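Local coordinates for protein ATP-citrate lyase beta-subunit (Chlorobium limicola, PDB 6HXJ) that probably catalyses, as the beta subunit of ATP-citrate lyase, the ATP-driven cleavage of citrate with coenzyme A into acetyl-CoA and oxaloacetate, at residues 10-15 with 218-223; 181-186 with 209-214. One frame throughout, in Å; residues are numbered along the deposited sequence.

Contact 1 (10-15 with 218-223)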
loop_
_atom_site.group_PDB
_atom_site.type_symbol
_atom_site.label_atom_id
_atom_site.label_comp_id
_atom_site.label_asym_id
_atom_site.label_seq_id
_atom_site.Cartn_x
_atom_site.Cartn_y
_atom_site.Cartn_z
ATOM N N MET A 10 -48.292 -40.170 24.948
ATOM C CA MET A 10 -48.214 -40.437 26.381
ATOM C C MET A 10 -47.148 -39.596 27.051
ATOM O O MET A 10 -47.395 -39.054 28.119
ATOM C CB MET A 10 -47.991 -41.915 26.635
ATOM C CG MET A 10 -49.155 -42.735 26.197
ATOM S SD MET A 10 -49.350 -44.334 26.976
ATOM C CE MET A 10 -50.079 -45.229 25.590
ATOM N N LYS A 11 -45.995 -39.426 26.405
ATOM C CA LYS A 11 -44.922 -38.603 26.940
ATOM C C LYS A 11 -45.414 -37.178 27.219
ATOM O O LYS A 11 -45.115 -36.631 28.282
ATOM C CB LYS A 11 -43.717 -38.612 25.987
ATOM C CG LYS A 11 -42.652 -37.579 26.322
ATOM C CD LYS A 11 -41.309 -37.896 25.696
ATOM C CE LYS A 11 -40.558 -36.627 25.355
ATOM N NZ LYS A 11 -39.086 -36.834 25.393
ATOM N N LEU A 12 -46.193 -36.599 26.282
ATOM C CA LEU A 12 -46.741 -35.242 26.417
ATOM C C LEU A 12 -47.810 -35.202 27.450
ATOM O O LEU A 12 -47.970 -34.200 28.127
ATOM C CB LEU A 12 -47.286 -34.752 25.094
ATOM C CG LEU A 12 -46.309 -34.880 23.942
ATOM C CD1 LEU A 12 -46.701 -33.971 22.818
ATOM C CD2 LEU A 12 -44.878 -34.564 24.389
ATOM N N PHE A 13 -48.557 -36.283 27.577
ATOM C CA PHE A 13 -49.570 -36.366 28.608
ATOM C C PHE A 13 -48.854 -36.282 29.921
ATOM O O PHE A 13 -49.162 -35.405 30.718
ATOM C CB PHE A 13 -50.308 -37.683 28.520
ATOM C CG PHE A 13 -51.336 -37.718 27.438
ATOM C CD1 PHE A 13 -51.536 -36.621 26.614
ATOM C CD2 PHE A 13 -52.120 -38.841 27.246
ATOM C CE1 PHE A 13 -52.490 -36.656 25.603
ATOM C CE2 PHE A 13 -53.086 -38.871 26.249
ATOM C CZ PHE A 13 -53.265 -37.782 25.430
ATOM N N ASN A 14 -47.847 -37.147 30.106
ATOM C CA ASN A 14 -46.992 -37.207 31.274
ATOM C C ASN A 14 -46.477 -35.830 31.622
ATOM O O ASN A 14 -46.628 -35.385 32.754
ATOM C CB ASN A 14 -45.837 -38.117 30.967
ATOM C CG ASN A 14 -45.592 -39.126 32.011
ATOM O OD1 ASN A 14 -46.497 -39.810 32.485
ATOM N ND2 ASN A 14 -44.367 -39.125 32.500
ATOM N N LYS A 15 -45.918 -35.136 30.632
ATOM C CA LYS A 15 -45.398 -33.785 30.773
ATOM C C LYS A 15 -46.421 -32.825 31.413
ATOM O O LYS A 15 -46.071 -32.067 32.312
ATOM C CB LYS A 15 -44.955 -33.284 29.393
ATOM C CG LYS A 15 -44.578 -31.830 29.351
ATOM C CD LYS A 15 -43.730 -31.541 28.142
ATOM C CE LYS A 15 -43.888 -30.108 27.739
ATOM N NZ LYS A 15 -43.091 -29.786 26.527
ATOM N N HIS A 218 -40.723 -26.355 19.658
ATOM C CA HIS A 218 -40.612 -27.525 20.547
ATOM C C HIS A 218 -39.348 -28.340 20.356
ATOM O O HIS A 218 -39.252 -29.188 19.454
ATOM C CB HIS A 218 -41.823 -28.448 20.412
ATOM C CG HIS A 218 -43.114 -27.714 20.397
ATOM N ND1 HIS A 218 -43.597 -27.157 19.241
ATOM C CD2 HIS A 218 -43.942 -27.404 21.415
ATOM C CE1 HIS A 218 -44.716 -26.549 19.577
ATOM N NE2 HIS A 218 -44.966 -26.673 20.874
ATOM N N ALA A 219 -38.404 -28.138 21.271
ATOM C CA ALA A 219 -37.134 -28.862 21.304
ATOM C C ALA A 219 -37.271 -30.267 21.949
ATOM O O ALA A 219 -36.392 -31.115 21.775
ATOM C CB ALA A 219 -36.103 -28.045 22.042
ATOM N N ASP A 220 -38.398 -30.509 22.642
ATOM C CA ASP A 220 -38.694 -31.783 23.283
ATOM C C ASP A 220 -39.398 -32.788 22.353
ATOM O O ASP A 220 -39.665 -33.915 22.781
ATOM C CB ASP A 220 -39.488 -31.552 24.584
ATOM C CG ASP A 220 -40.970 -31.229 24.446
ATOM O OD1 ASP A 220 -41.319 -30.354 23.612
ATOM O OD2 ASP A 220 -41.775 -31.814 25.205
ATOM N N TRP A 221 -39.675 -32.397 21.095
ATOM C CA TRP A 221 -40.352 -33.234 20.107
ATOM C C TRP A 221 -39.398 -34.196 19.430
ATOM O O TRP A 221 -39.123 -34.075 18.228
ATOM C CB TRP A 221 -41.108 -32.376 19.078
ATOM C CG TRP A 221 -42.441 -31.837 19.528
ATOM C CD1 TRP A 221 -42.946 -31.820 20.800
ATOM C CD2 TRP A 221 -43.422 -31.203 18.700
ATOM N NE1 TRP A 221 -44.192 -31.244 20.808
ATOM C CE2 TRP A 221 -44.505 -30.840 19.533
ATOM C CE3 TRP A 221 -43.501 -30.917 17.330
ATOM C CZ2 TRP A 221 -45.647 -30.193 19.037
ATOM C CZ3 TRP A 221 -44.629 -30.273 16.845
ATOM C CH2 TRP A 221 -45.688 -29.926 17.690
ATOM N N ASP A 222 -38.903 -35.165 20.192
ATOM C CA ASP A 222 -38.019 -36.204 19.671
ATOM C C ASP A 222 -38.864 -37.339 19.066
ATOM O O ASP A 222 -38.879 -38.451 19.584
ATOM C CB ASP A 222 -37.008 -36.698 20.741
ATOM C CG ASP A 222 -37.543 -37.150 22.103
ATOM O OD1 ASP A 222 -38.635 -36.689 22.507
ATOM O OD2 ASP A 222 -36.865 -37.971 22.764
ATOM N N PHE A 223 -39.618 -37.025 17.997
ATOM C CA PHE A 223 -40.493 -37.943 17.254
ATOM C C PHE A 223 -40.794 -37.394 15.848
ATOM O O PHE A 223 -40.678 -36.188 15.609
ATOM C CB PHE A 223 -41.820 -38.228 18.001
ATOM C CG PHE A 223 -42.697 -37.021 18.267
ATOM C CD1 PHE A 223 -43.539 -36.514 17.278
ATOM C CD2 PHE A 223 -42.690 -36.398 19.505
ATOM C CE1 PHE A 223 -44.313 -35.375 17.511
ATOM C CE2 PHE A 223 -43.495 -35.283 19.746
ATOM C CZ PHE A 223 -44.308 -34.786 18.751
#
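The last turn and a half of helix 6-15 faces a loop with no regular strand or helix, L12 CA and W221 CA being the closest pair of alpha carbons at 9.2 Å, so side chains rather than backbone bridge the gap. Within the ATP-grasp domain this loop follows strand 200-210 and folds as a type I beta turn from H218 to W221, then as two inverse gamma turns centred on W221 and D222. K11 and K15, one helical turn apart, both hold CG anti to the backbone N (chi1 169° and 172°), which sends the two chains out over the same side of the helix. Each finds its own aspartate. K11, bent at chi3, crosses D222 at about a right angle, and its NZ meets the syn lone pair of D222 OD1 at 2.9 Å in a salt bridge. K15 is extended and comes tip to tip with D220, its NZ forming a salt bridge with D220 OD2 at 2.8 Å; this ammonium sits above the carboxylate plane, 52° out of it. K15 NZ makes a second salt bridge, to E182 OE2, so the lysine charge is probably shared between two carboxylates. Between the charged pairs and the interior lies L12, whose CD1 approaches W221 NE1 at 4.2 Å, obliquely to the indole, while its side chain also rests on M208 of strand 200-210. The indole N-H itself is given to E182 OE1. Neighbours within the loop cover both faces of that ring system: F223 CZ stands 3.6 Å above one plane side, toward the rim, and H218 packs against the opposite side. The imidazole is turned so that W221 CZ2 lies over its centre, 3.6 Å above the plane of the H218 ring.

Contact 2 (181-186 with 209-214); sequences NEDAQS and NVDYDA
Side chains meet first at S186 and N209, in a classic beta bulge of the antiparallel hairpin of strands 184-195 and 200-210: N209 ND2 donates to S186 OG at 2.8 Å, with OG tilted 23° from the amide plane. Q185 lies across D211 at about a right angle, its amide 7° from the carboxylate plane, with Q185 NE2 3.8 Å from D211 CB. That nitrogen bonds to an acidic side chain on the chain of another protein, whose backbone also bonds D211 OD2. An alanine in place of Q185 would remove the amide and would probably lose both that intersubunit bond and the packing against D211. The backbone sets these positions: Q185 and S186 stand opposite the single residue N209, shifting the register by one from the non-hydrogen-bonded pair A184 and V210. Q185 N reaches N209 O at 2.7 Å from above the carbonyl plane, S186 N at 3.3 Å in it, on a lone pair. Farther out, D183 CG packs on A214 CB, and a salt bridge to R217 probably eases the 4.2 Å approach of D183 OD1 to D211 OD2. D211 N bonds D183 O at 2.8 Å, nearly along the C=O axis.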
loop_
_atom_site.group_PDB
_atom_site.type_symbol
_atom_site.label_atom_id
_atom_site.label_comp_id
_atom_site.label_asym_id
_atom_site.label_seq_id
_atom_site.Cartn_x
_atom_site.Cartn_y
_atom_site.Cartn_z
ATOM N N ASN A 181 -50.407 -25.681 24.855
ATOM C CA ASN A 181 -48.954 -25.673 24.884
ATOM C C ASN A 181 -48.239 -26.604 23.897
ATOM O O ASN A 181 -47.066 -26.381 23.588
ATOM C CB ASN A 181 -48.498 -25.938 26.280
ATOM C CG ASN A 181 -48.679 -24.691 27.129
ATOM O OD1 ASN A 181 -47.828 -23.796 27.142
ATOM N ND2 ASN A 181 -49.812 -24.557 27.814
ATOM N N GLU A 182 -48.906 -27.645 23.414
ATOM C CA GLU A 182 -48.237 -28.548 22.488
ATOM C C GLU A 182 -48.597 -28.312 21.019
ATOM O O GLU A 182 -48.276 -29.155 20.180
ATOM C CB GLU A 182 -48.451 -30.040 22.865
ATOM C CG GLU A 182 -47.781 -30.503 24.150
ATOM C CD GLU A 182 -46.292 -30.259 24.312
ATOM O OE1 GLU A 182 -45.524 -30.471 23.345
ATOM O OE2 GLU A 182 -45.893 -29.874 25.431
ATOM N N ASP A 183 -49.254 -27.206 20.687
ATOM C CA ASP A 183 -49.662 -26.947 19.302
ATOM C C ASP A 183 -50.487 -28.116 18.695
ATOM O O ASP A 183 -50.290 -28.465 17.538
ATOM C CB ASP A 183 -48.432 -26.592 18.404
ATOM C CG ASP A 183 -48.109 -25.098 18.334
ATOM O OD1 ASP A 183 -48.862 -24.346 17.629
ATOM O OD2 ASP A 183 -47.067 -24.687 18.906
ATOM N N ALA A 184 -51.379 -28.731 19.477
ATOM C CA ALA A 184 -52.162 -29.862 18.983
ATOM C C ALA A 184 -53.246 -29.409 18.053
ATOM O O ALA A 184 -53.693 -28.279 18.150
ATOM C CB ALA A 184 -52.769 -30.648 20.139
ATOM N N GLN A 185 -53.693 -30.290 17.170
ATOM C CA GLN A 185 -54.829 -30.084 16.284
ATOM C C GLN A 185 -56.019 -30.770 16.963
ATOM O O GLN A 185 -57.148 -30.284 16.931
ATOM C CB GLN A 185 -54.546 -30.676 14.907
ATOM C CG GLN A 185 -53.471 -29.874 14.177
ATOM C CD GLN A 185 -52.822 -30.577 13.003
ATOM O OE1 GLN A 185 -52.784 -31.807 12.889
ATOM N NE2 GLN A 185 -52.231 -29.788 12.129
ATOM N N SER A 186 -55.742 -31.877 17.646
ATOM C CA SER A 186 -56.719 -32.687 18.361
ATOM C C SER A 186 -56.045 -33.743 19.250
ATOM O O SER A 186 -54.947 -34.215 18.945
ATOM C CB SER A 186 -57.689 -33.372 17.393
ATOM O OG SER A 186 -57.018 -34.256 16.512
ATOM N N ASN A 209 -53.044 -35.587 17.488
ATOM C CA ASN A 209 -52.578 -34.917 16.261
ATOM C C ASN A 209 -51.952 -33.581 16.630
ATOM O O ASN A 209 -52.607 -32.773 17.296
ATOM C CB ASN A 209 -53.704 -34.706 15.259
ATOM C CG ASN A 209 -54.357 -35.989 14.846
ATOM O OD1 ASN A 209 -53.851 -36.722 13.993
ATOM N ND2 ASN A 209 -55.464 -36.322 15.495
ATOM N N VAL A 210 -50.678 -33.367 16.260
ATOM C CA VAL A 210 -50.013 -32.092 16.567
ATOM C C VAL A 210 -49.684 -31.343 15.288
ATOM O O VAL A 210 -49.544 -31.942 14.228
ATOM C CB VAL A 210 -48.807 -32.169 17.552
ATOM C CG1 VAL A 210 -49.274 -32.575 18.947
ATOM C CG2 VAL A 210 -47.699 -33.082 17.050
ATOM N N ASP A 211 -49.590 -30.023 15.369
ATOM C CA ASP A 211 -49.241 -29.220 14.195
ATOM C C ASP A 211 -47.687 -29.256 14.021
ATOM O O ASP A 211 -46.967 -28.489 14.673
ATOM C CB ASP A 211 -49.827 -27.803 14.340
ATOM C CG ASP A 211 -49.328 -26.762 13.335
ATOM O OD1 ASP A 211 -48.869 -27.160 12.225
ATOM O OD2 ASP A 211 -49.447 -25.555 13.631
ATOM N N TYR A 212 -47.184 -30.192 13.175
ATOM C CA TYR A 212 -45.738 -30.432 13.008
ATOM C C TYR A 212 -44.940 -29.256 12.459
ATOM O O TYR A 212 -43.749 -29.215 12.718
ATOM C CB TYR A 212 -45.424 -31.710 12.212
ATOM C CG TYR A 212 -44.131 -32.372 12.637
ATOM C CD1 TYR A 212 -43.974 -32.880 13.924
ATOM C CD2 TYR A 212 -43.058 -32.481 11.757
ATOM C CE1 TYR A 212 -42.776 -33.462 14.329
ATOM C CE2 TYR A 212 -41.856 -33.076 12.147
ATOM C CZ TYR A 212 -41.721 -33.566 13.433
ATOM O OH TYR A 212 -40.535 -34.148 13.821
ATOM N N ASP A 213 -45.570 -28.272 11.798
ATOM C CA ASP A 213 -44.906 -27.056 11.308
ATOM C C ASP A 213 -44.331 -26.229 12.466
ATOM O O ASP A 213 -43.405 -25.441 12.270
ATOM C CB ASP A 213 -45.922 -26.183 10.555
ATOM C CG ASP A 213 -46.461 -26.777 9.269
ATOM O OD1 ASP A 213 -45.637 -27.163 8.399
ATOM O OD2 ASP A 213 -47.710 -26.789 9.096
ATOM N N ALA A 214 -44.892 -26.438 13.658
ATOM C CA ALA A 214 -44.573 -25.751 14.893
ATOM C C ALA A 214 -43.380 -26.309 15.596
ATOM O O ALA A 214 -42.984 -25.742 16.604
ATOM C CB ALA A 214 -45.763 -25.829 15.814
#

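In the fold
Both segments of contact 2 fall, in sequence, between the two segments of contact 1, and the contact centres lie 11 Å apart. Contact 2 is the deeper: five of its nine touching residues are buried and none exposed, its centre about 13 Å from that of the chain, against about 20 Å for contact 1, where two of six are exposed. Chemistry follows place. Mostly backbone bonds within a hairpin hold contact 2, which also borders another protein chain; two salt bridges and an apolar L12-W221 contact join helix and loop in contact 1, which no other chain touches. Both use strand 200-210 or the loop after it. E182, in segment 181-186, is their shared polar residue, and Y212 OH bonds F223 O at 2.7 Å.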